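Local coordinates for CdiI immunity protein (Yersinia kristensenii ATCC 33638, PDB 5E3E), which probably protects the cell by binding the cognate CDI toxin, an RNase A-superfamily nuclease with which it forms a complex, at residues 8-13 / 46-51. Residues are numbered along the deposited sequence; the frame is centred on the assembly and turned at random.
Sequences PYLSYL and LQMKAE
Glu-51 of helix 42-56 receives the backbone N-H groups of Tyr-9 and Leu-10, the first that helix 8-17 offers after Pro-8, in this all-helical immunity protein. The two helices cross steeply, their local axes 8.2 Å apart at 106°. Leu-10 N donates to OE1 of Glu-51 at 2.8 Å, from above the carboxylate plane, and Tyr-9 N reaches OE2 of the same group at 3.1 Å on its syn side, though tilted out of that plane. Both bonds are nearly straight, and together they fix the rotation of the buried carboxylate; the helix's N-terminal end would be expected to favour its charged form. CG of Glu-51 is anti to the carbonyl carbon, and the extended chain beyond it carries the carboxylate to the helix start, while CB lies against CD1 of Leu-10. The tightly packed side lies deeper: CB of Tyr-9 sits 3.6 Å from CA of Met-48, a selenomethionine, whose bent chain brings SE against the CD2 methyls of Leu-10 and Leu-13. Tyr-36 of helix 29-39 touches both Leu-13 and Met-48, tying a third helix into this apolar cluster. Toward solvent lie Pro-8, Tyr-9 and Gln-47, all partly exposed. The fit is looser at the outer end, where the Gln-47 amide, its NE2 hydrogen-bonded to Glu-43 O, is tilted 37° from the ring plane. OE2 of Glu-51 lies at the ring's edge, in its plane, while over one face CB of Gln-47 makes a CH-pi contact, 3.5 Å from the ring centroid of Tyr-9 and only 6° off the normal.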
ATOM      1  N   PRO A   8     -11.584  -3.029   5.561  1.00 12.40           N
ATOM      2  CA  PRO A   8     -10.908  -3.497   4.354  1.00 12.16           C
ATOM      3  C   PRO A   8     -10.913  -2.479   3.210  1.00 11.92           C
ATOM      4  O   PRO A   8     -10.043  -2.539   2.358  1.00 11.67           O
ATOM      5  CB  PRO A   8     -11.698  -4.757   3.978  1.00 12.41           C
ATOM      6  CG  PRO A   8     -13.056  -4.515   4.520  1.00 12.49           C
ATOM      7  CD  PRO A   8     -12.807  -3.793   5.828  1.00 12.67           C
ATOM      8  N   TYR A   9     -11.918  -1.614   3.139  1.00 11.88           N
ATOM      9  CA  TYR A   9     -12.044  -0.710   1.987  1.00 12.09           C
ATOM     10  C   TYR A   9     -10.992   0.402   2.009  1.00 12.00           C
ATOM     11  O   TYR A   9     -10.367   0.708   1.003  1.00 11.98           O
ATOM     12  CB  TYR A   9     -13.493  -0.179   1.817  1.00 12.36           C
ATOM     13  CG  TYR A   9     -14.423  -1.303   1.501  1.00 12.83           C
ATOM     14  CD1 TYR A   9     -14.542  -1.762   0.204  1.00 13.10           C
ATOM     15  CD2 TYR A   9     -15.059  -2.037   2.512  1.00 12.99           C
ATOM     16  CE1 TYR A   9     -15.318  -2.856  -0.102  1.00 13.50           C
ATOM     17  CE2 TYR A   9     -15.842  -3.158   2.207  1.00 13.43           C
ATOM     18  CZ  TYR A   9     -15.938  -3.563   0.886  1.00 13.69           C
ATOM     19  OH  TYR A   9     -16.688  -4.670   0.513  1.00 14.08           O
ATOM     20  N   LEU A  10     -10.797   0.989   3.163  1.00 12.27           N
ATOM     21  CA  LEU A  10      -9.707   1.942   3.362  1.00 12.46           C
ATOM     22  C   LEU A  10      -8.359   1.263   3.326  1.00 12.14           C
ATOM     23  O   LEU A  10      -7.408   1.821   2.791  1.00 11.81           O
ATOM     24  CB  LEU A  10      -9.855   2.707   4.675  1.00 13.24           C
ATOM     25  CG  LEU A  10     -10.557   4.028   4.590  1.00 14.13           C
ATOM     26  CD1 LEU A  10     -10.680   4.596   5.998  1.00 14.93           C
ATOM     27  CD2 LEU A  10      -9.808   5.005   3.662  1.00 14.20           C
ATOM     28  N   SER A  11      -8.257   0.055   3.868  1.00 12.08           N
ATOM     29  CA  SER A  11      -6.978  -0.679   3.779  1.00 12.38           C
ATOM     30  C   SER A  11      -6.602  -0.895   2.296  1.00 11.89           C
ATOM     31  O   SER A  11      -5.457  -0.764   1.932  1.00 11.84           O
ATOM     32  CB  SER A  11      -7.034  -2.003   4.497  1.00 12.96           C
ATOM     33  OG  SER A  11      -7.258  -1.758   5.874  1.00 14.41           O
ATOM     34  N   TYR A  12      -7.594  -1.211   1.456  1.00 11.52           N
ATOM     35  CA  TYR A  12      -7.363  -1.434   0.036  1.00 11.33           C
ATOM     36  C   TYR A  12      -6.867  -0.156  -0.654  1.00 11.10           C
ATOM     37  O   TYR A  12      -5.836  -0.206  -1.333  1.00 11.09           O
ATOM     38  CB  TYR A  12      -8.634  -1.945  -0.646  1.00 11.37           C
ATOM     39  CG  TYR A  12      -8.502  -2.144  -2.129  1.00 11.53           C
ATOM     40  CD1 TYR A  12      -7.689  -3.149  -2.648  1.00 11.76           C
ATOM     41  CD2 TYR A  12      -9.147  -1.321  -3.003  1.00 11.70           C
ATOM     42  CE1 TYR A  12      -7.558  -3.342  -4.016  1.00 12.00           C
ATOM     43  CE2 TYR A  12      -9.007  -1.485  -4.367  1.00 11.89           C
ATOM     44  CZ  TYR A  12      -8.234  -2.502  -4.886  1.00 12.07           C
ATOM     45  OH  TYR A  12      -8.116  -2.685  -6.276  1.00 12.49           O
ATOM     46  N   LEU A  13      -7.579   0.971  -0.480  1.00 10.95           N
ATOM     47  CA  LEU A  13      -7.089   2.245  -0.990  1.00 11.13           C
ATOM     48  C   LEU A  13      -5.657   2.539  -0.524  1.00 10.99           C
ATOM     49  O   LEU A  13      -4.812   2.911  -1.308  1.00 10.89           O
ATOM     50  CB  LEU A  13      -7.972   3.405  -0.563  1.00 11.35           C
ATOM     51  CG  LEU A  13      -7.584   4.819  -0.973  1.00 11.59           C
ATOM     52  CD1 LEU A  13      -7.632   4.964  -2.511  1.00 11.79           C
ATOM     53  CD2 LEU A  13      -8.526   5.805  -0.293  1.00 11.97           C
ATOM     54  N   LEU A  46     -18.183   3.680  -2.490  1.00 14.77           N
ATOM     55  CA  LEU A  46     -19.174   3.993  -1.457  1.00 15.04           C
ATOM     56  C   LEU A  46     -18.879   3.282  -0.139  1.00 14.21           C
ATOM     57  O   LEU A  46     -19.129   3.855   0.919  1.00 13.80           O
ATOM     58  CB  LEU A  46     -20.607   3.628  -1.901  1.00 16.41           C
ATOM     59  CG  LEU A  46     -21.101   4.558  -3.005  1.00 18.16           C
ATOM     60  CD1 LEU A  46     -22.435   4.037  -3.514  1.00 20.15           C
ATOM     61  CD2 LEU A  46     -21.255   5.985  -2.497  1.00 19.11           C
ATOM     62  N   GLN A  47     -18.329   2.064  -0.190  1.00 13.46           N
ATOM     63  CA  GLN A  47     -17.981   1.358   1.049  1.00 13.19           C
ATOM     64  C   GLN A  47     -16.714   1.987   1.667  1.00 13.03           C
ATOM     65  O   GLN A  47     -16.587   2.044   2.886  1.00 12.72           O
ATOM     66  CB  GLN A  47     -17.797  -0.125   0.777  1.00 13.37           C
ATOM     67  CG  GLN A  47     -19.152  -0.803   0.469  1.00 13.76           C
ATOM     68  CD  GLN A  47     -19.044  -2.277   0.138  1.00 14.22           C
ATOM     69  OE1 GLN A  47     -19.386  -3.137   0.960  1.00 14.42           O
ATOM     70  NE2 GLN A  47     -18.577  -2.569  -1.051  1.00 14.45           N
HETATM   71  N   MSE A  48     -15.803   2.469   0.818  1.00 12.90           N
HETATM   72  CA  MSE A  48     -14.618   3.192   1.296  1.00 13.52           C
HETATM   73  C   MSE A  48     -15.067   4.488   1.971  1.00 13.14           C
HETATM   74  O   MSE A  48     -14.624   4.803   3.069  1.00 12.74           O
HETATM   75  CB  MSE A  48     -13.614   3.369   0.135  1.00 14.72           C
HETATM   76  CG  MSE A  48     -12.271   4.003   0.537  1.00 16.17           C
HETATM   77 SE   MSE A  48     -12.446   5.970   0.691  1.00 20.94          SE
HETATM   78  CE  MSE A  48     -12.613   6.347  -1.241  1.00 18.27           C
ATOM     79  N   LYS A  49     -15.992   5.213   1.348  1.00 12.95           N
ATOM     80  CA  LYS A  49     -16.499   6.452   1.925  1.00 13.33           C
ATOM     81  C   LYS A  49     -17.170   6.167   3.274  1.00 12.88           C
ATOM     82  O   LYS A  49     -17.032   6.950   4.208  1.00 12.80           O
ATOM     83  CB  LYS A  49     -17.453   7.144   0.951  1.00 14.56           C
ATOM     84  CG  LYS A  49     -16.670   7.796  -0.190  1.00 15.49           C
ATOM     85  CD  LYS A  49     -17.526   8.236  -1.370  1.00 17.46           C
ATOM     86  CE  LYS A  49     -18.491   9.299  -0.998  1.00 19.66           C
ATOM     87  NZ  LYS A  49     -19.392   9.538  -2.162  1.00 21.56           N
ATOM     88  N   ALA A  50     -17.916   5.072   3.363  1.00 12.39           N
ATOM     89  CA  ALA A  50     -18.575   4.728   4.652  1.00 12.43           C
ATOM     90  C   ALA A  50     -17.547   4.554   5.756  1.00 12.18           C
ATOM     91  O   ALA A  50     -17.770   5.021   6.873  1.00 12.16           O
ATOM     92  CB  ALA A  50     -19.436   3.488   4.523  1.00 12.52           C
ATOM     93  N   GLU A  51     -16.419   3.916   5.446  1.00 11.94           N
ATOM     94  CA  GLU A  51     -15.324   3.778   6.431  1.00 11.97           C
ATOM     95  C   GLU A  51     -14.705   5.127   6.832  1.00 11.81           C
ATOM     96  O   GLU A  51     -14.449   5.366   7.994  1.00 11.72           O
ATOM     97  CB  GLU A  51     -14.235   2.824   5.932  1.00 12.04           C
ATOM     98  CG  GLU A  51     -14.710   1.395   5.856  1.00 12.47           C
ATOM     99  CD  GLU A  51     -13.591   0.393   5.525  1.00 12.57           C
ATOM    100  OE1 GLU A  51     -12.411   0.791   5.446  1.00 12.93           O
ATOM    101  OE2 GLU A  51     -13.933  -0.789   5.334  1.00 13.02           O
TER